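Local coordinates for uncharacterized protein (PDB 3B4Q), which is of unknown function but forms a small all-helical domain related to the C-terminal region of the resuscitation-promoting factor Rpf1, at residues D12-A15 and P20-A23; A26-Y31 and E41-A46. All blocks are in the same frame, centred on the assembly; numbering follows the deposited sequence.

How the interactions relate
Helix 19-35 is the element common to both contacts. Near its start, interaction 1 sets it against the end of the short helix 10-13; further along, interaction 2 pairs it with the antiparallel helix 39-56. The two contacts follow one another along the chain, the first closing before the second opens, and their centres lie about 10 Å apart. Helix 77-83 is a shared neighbour: F77 touches V14 of interaction 1 and A43 of interaction 2. Helix 10-13 reaches the second contact as well, through P10 against A43 and Q29. The centres of interactions 1 and 2 stand about 8 and 7 Å from the centre of the chain, both partly buried in this single-chain, all-helical domain.

Interaction 1 of 2, residues D12-A15 and P20-A23; sequences DVVA and PVQA
V14 and V21 meet through one methyl each, CG1 of V14 lying 3.8 Å from CG1 of V21, with the two branched side chains set aslant to one another. The torsion of V21 explains its share: CG1 stands opposite the backbone N (chi1 172°), which swings that methyl towards V14 CG1 and CB. V14 is the first residue to leave helical geometry after helix 10-13, and its carbonyl oxygen takes a bond from the next helix.

The donor is Q22. Its CG lies across from the carbonyl carbon, beside the backbone N (chi1 -68°), and the chain then runs extended, carrying the amide over to the segment 12-15. In the conformer described here, one of two modelled for Q22, NE2 donates to O of V14 at 3.2 Å. The nitrogen arrives in the carbonyl plane, on a lone pair, yet the bond is bent, with 138° at the hydrogen, and the oxygen sits out of the glutamine's own amide plane. On the way, CG of Q22 passes 3.4 Å from the same V14 O, so the stem of the side chain also packs on this carbonyl.

The valine pair is buried, with F77 against V14 and F92 against V21, while Q22 is partly exposed. The arrangement is a helix-loop-helix connection in an all-helical domain, closed by a valine contact and, in this conformer, a side-chain-to-backbone hydrogen bond.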
loop_
_atom_site.group_PDB
_atom_site.type_symbol
_atom_site.label_atom_id
_atom_site.label_comp_id
_atom_site.label_asym_id
_atom_site.label_seq_id
_atom_site.Cartn_x
_atom_site.Cartn_y
_atom_site.Cartn_z
ATOM N N ASP A 12 2.685 10.368 -1.017
ATOM C CA ASP A 12 4.075 10.846 -1.236
ATOM C C ASP A 12 5.029 9.663 -1.282
ATOM O O ASP A 12 5.965 9.638 -2.093
ATOM C CB ASP A 12 4.490 11.808 -0.118
ATOM C CG ASP A 12 3.556 12.995 -0.011
ATOM O OD1 ASP A 12 3.291 13.652 -1.052
ATOM O OD2 ASP A 12 3.089 13.289 1.115
ATOM N N VAL A 13 4.827 8.710 -0.367
ATOM C CA VAL A 13 5.664 7.505 -0.345
ATOM C C VAL A 13 5.651 6.753 -1.685
ATOM O O VAL A 13 6.698 6.198 -2.102
ATOM C CB VAL A 13 5.264 6.582 0.835
ATOM C CG1 VAL A 13 6.052 5.233 0.782
ATOM C CG2 VAL A 13 5.465 7.330 2.166
ATOM N N VAL A 14 4.498 6.703 -2.351
ATOM C CA VAL A 14 4.444 5.971 -3.630
ATOM C C VAL A 14 4.483 6.870 -4.857
ATOM O O VAL A 14 4.028 6.467 -5.936
ATOM C CB VAL A 14 3.213 5.031 -3.700
ATOM C CG1 VAL A 14 3.277 3.949 -2.580
ATOM C CG2 VAL A 14 1.909 5.835 -3.660
ATOM N N ALA A 15 5.067 8.069 -4.693
ATOM C CA ALA A 15 5.215 9.040 -5.796
ATOM C C ALA A 15 5.842 8.431 -7.047
ATOM O O ALA A 15 5.526 8.854 -8.181
ATOM C CB ALA A 15 6.028 10.254 -5.336
ATOM N N PRO A 20 -1.071 1.697 -10.857
ATOM C CA PRO A 20 -2.091 1.015 -10.029
ATOM C C PRO A 20 -1.837 1.115 -8.505
ATOM O O PRO A 20 -2.780 1.087 -7.707
ATOM C CB PRO A 20 -2.025 -0.429 -10.505
ATOM C CG PRO A 20 -1.517 -0.329 -11.828
ATOM C CD PRO A 20 -0.504 0.765 -11.847
ATOM N N VAL A 21 -0.559 1.205 -8.129
ATOM C CA VAL A 21 -0.196 1.375 -6.719
ATOM C C VAL A 21 -0.635 2.787 -6.310
ATOM O O VAL A 21 -1.299 3.000 -5.274
ATOM C CB VAL A 21 1.312 1.152 -6.500
ATOM C CG1 VAL A 21 1.676 1.519 -5.093
ATOM C CG2 VAL A 21 1.660 -0.335 -6.764
ATOM N N GLN A 22 -0.315 3.772 -7.151
ATOM C CA GLN A 22 -0.729 5.145 -6.869
ATOM C C GLN A 22 -2.256 5.261 -6.731
ATOM O O GLN A 22 -2.769 5.982 -5.844
ATOM C CB GLN A 22 -0.217 6.092 -7.957
ATOM C CG GLN A 22 1.301 6.211 -7.918
ATOM C CD GLN A 22 1.818 7.309 -8.811
ATOM O OE1 GLN A 22 1.045 7.988 -9.494
ATOM N NE2 GLN A 22 3.129 7.511 -8.798
ATOM N N ALA A 23 -2.994 4.573 -7.601
ATOM C CA ALA A 23 -4.444 4.603 -7.573
ATOM C C ALA A 23 -4.996 3.998 -6.277
ATOM O O ALA A 23 -5.881 4.585 -5.621
ATOM C CB ALA A 23 -5.005 3.831 -8.754
#

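Interaction 2 of 2, residues A26-Y31 and E41-A46; sequences AGAQEY and ELAVDA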
loop_
_atom_site.group_PDB
_atom_site.type_symbol
_atom_site.label_atom_id
_atom_site.label_comp_id
_atom_site.label_asym_id
_atom_site.label_seq_id
_atom_site.Cartn_x
_atom_site.Cartn_y
_atom_site.Cartn_z
ATOM N N ALA A 26 -4.140 6.369 -3.401
ATOM C CA ALA A 26 -4.922 7.621 -3.487
ATOM C C ALA A 26 -6.359 7.411 -2.960
ATOM O O ALA A 26 -6.891 8.256 -2.224
ATOM C CB ALA A 26 -5.001 8.116 -4.926
ATOM N N GLY A 27 -6.993 6.321 -3.410
ATOM C CA GLY A 27 -8.376 6.033 -2.991
ATOM C C GLY A 27 -8.458 5.872 -1.482
ATOM O O GLY A 27 -9.388 6.371 -0.836
ATOM N N ALA A 28 -7.495 5.141 -0.904
ATOM C CA ALA A 28 -7.500 4.931 0.546
ATOM C C ALA A 28 -7.300 6.248 1.283
ATOM O O ALA A 28 -7.980 6.519 2.265
ATOM C CB ALA A 28 -6.361 3.919 0.939
ATOM N N GLN A 29 -6.355 7.064 0.824
ATOM C CA GLN A 29 -6.041 8.289 1.525
ATOM C C GLN A 29 -7.229 9.234 1.480
ATOM O O GLN A 29 -7.552 9.851 2.495
ATOM C CB GLN A 29 -4.764 8.890 0.915
ATOM C CG GLN A 29 -4.238 10.100 1.619
ATOM C CD GLN A 29 -2.801 10.402 1.228
ATOM O OE1 GLN A 29 -1.932 9.515 1.199
ATOM N NE2 GLN A 29 -2.527 11.680 0.987
ATOM N N GLU A 30 -7.938 9.274 0.348
ATOM C CA GLU A 30 -9.115 10.139 0.154
ATOM C C GLU A 30 -10.224 9.698 1.111
ATOM O O GLU A 30 -10.814 10.535 1.862
ATOM C CB GLU A 30 -9.638 10.018 -1.291
ATOM C CG GLU A 30 -8.754 10.666 -2.393
ATOM C CD GLU A 30 -9.229 10.366 -3.835
ATOM O OE1 GLU A 30 -9.990 9.374 -4.097
ATOM O OE2 GLU A 30 -8.832 11.146 -4.722
ATOM N N TYR A 31 -10.522 8.391 1.061
ATOM C CA TYR A 31 -11.619 7.839 1.903
ATOM C C TYR A 31 -11.314 7.976 3.401
ATOM O O TYR A 31 -12.176 8.381 4.231
ATOM C CB TYR A 31 -11.960 6.389 1.522
ATOM C CG TYR A 31 -13.082 5.886 2.391
ATOM C CD1 TYR A 31 -14.342 6.465 2.310
ATOM C CD2 TYR A 31 -12.858 4.932 3.378
ATOM C CE1 TYR A 31 -15.400 6.031 3.146
ATOM C CE2 TYR A 31 -13.911 4.495 4.214
ATOM C CZ TYR A 31 -15.160 5.046 4.071
ATOM O OH TYR A 31 -16.180 4.679 4.919
ATOM N N GLU A 41 -3.176 2.817 7.848
ATOM C CA GLU A 41 -3.729 1.476 7.920
ATOM C C GLU A 41 -4.597 1.181 6.672
ATOM O O GLU A 41 -4.527 0.086 6.083
ATOM C CB GLU A 41 -4.555 1.326 9.191
ATOM C CG GLU A 41 -5.262 0.037 9.297
ATOM C CD GLU A 41 -5.880 -0.160 10.671
ATOM O OE1 GLU A 41 -5.397 0.471 11.650
ATOM O OE2 GLU A 41 -6.838 -0.965 10.768
ATOM N N LEU A 42 -5.436 2.154 6.290
ATOM C CA LEU A 42 -6.264 1.961 5.115
ATOM C C LEU A 42 -5.414 1.817 3.843
ATOM O O LEU A 42 -5.696 0.997 2.957
ATOM C CB LEU A 42 -7.278 3.108 4.960
ATOM C CG LEU A 42 -8.782 2.888 5.193
ATOM C CD1 LEU A 42 -9.491 3.869 4.307
ATOM C CD2 LEU A 42 -9.235 1.483 4.796
ATOM N N ALA A 43 -4.367 2.635 3.743
ATOM C CA ALA A 43 -3.488 2.543 2.575
ATOM C C ALA A 43 -2.736 1.200 2.501
ATOM O O ALA A 43 -2.572 0.612 1.412
ATOM C CB ALA A 43 -2.507 3.718 2.551
ATOM N N VAL A 44 -2.249 0.709 3.632
ATOM C CA VAL A 44 -1.649 -0.629 3.659
ATOM C C VAL A 44 -2.674 -1.681 3.184
ATOM O O VAL A 44 -2.377 -2.510 2.308
ATOM C CB VAL A 44 -1.095 -0.986 5.082
ATOM C CG1 VAL A 44 -0.757 -2.501 5.166
ATOM C CG2 VAL A 44 0.109 -0.071 5.433
ATOM N N ASP A 45 -3.893 -1.640 3.738
ATOM C CA ASP A 45 -4.934 -2.614 3.313
ATOM C C ASP A 45 -5.227 -2.526 1.792
ATOM O O ASP A 45 -5.344 -3.554 1.109
ATOM C CB ASP A 45 -6.218 -2.400 4.087
ATOM C CG ASP A 45 -6.107 -2.791 5.577
ATOM O OD1 ASP A 45 -5.107 -3.449 5.981
ATOM O OD2 ASP A 45 -7.061 -2.442 6.347
ATOM N N ALA A 46 -5.390 -1.304 1.283
ATOM C CA ALA A 46 -5.707 -1.085 -0.144
ATOM C C ALA A 46 -4.566 -1.600 -1.035
ATOM O O ALA A 46 -4.809 -2.263 -2.061
ATOM C CB ALA A 46 -5.979 0.385 -0.411
#
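A28 fits against L42, A43 and A46 where two successive helices, 19-35 and 39-56, pack as an antiparallel helical hairpin. The axes of segments 26-31 and 41-46 approach to 8.2 Å at an angle of 150°, and the CA atoms of A28 and A43 come within 5.1 Å, a close approach that small residues on both helices permit.

Alanine packing makes the middle of the contact. CB of A28 points at the opposite helix and lies 3.6 Å from the CA of A43. The same methyl reaches the L42 carbonyl oxygen at 3.6 Å and CB of A46 at 3.8 Å, so one methyl touches backbone and side-chain atoms of L42, A43 and A46, which lie on about one turn of the helix. CB of A43 is a little further off, and this alanine also touches P10 and F77 of other helices, which places it in the domain core.

A second, more exposed apolar contact pairs Y31 with L42. With CG anti to the backbone N (chi1 -179°), the ring edge of Y31 lies beside L42, and the leucine meets it near the ring plane, not over a face. L37 of the connecting loop also touches Y31. L42 reaches two residues of helix 19-35, Y31 and A28: its CD1 methyl lies 3.7 Å from CD2 of Y31, and equally 3.7 Å from the backbone O of A28.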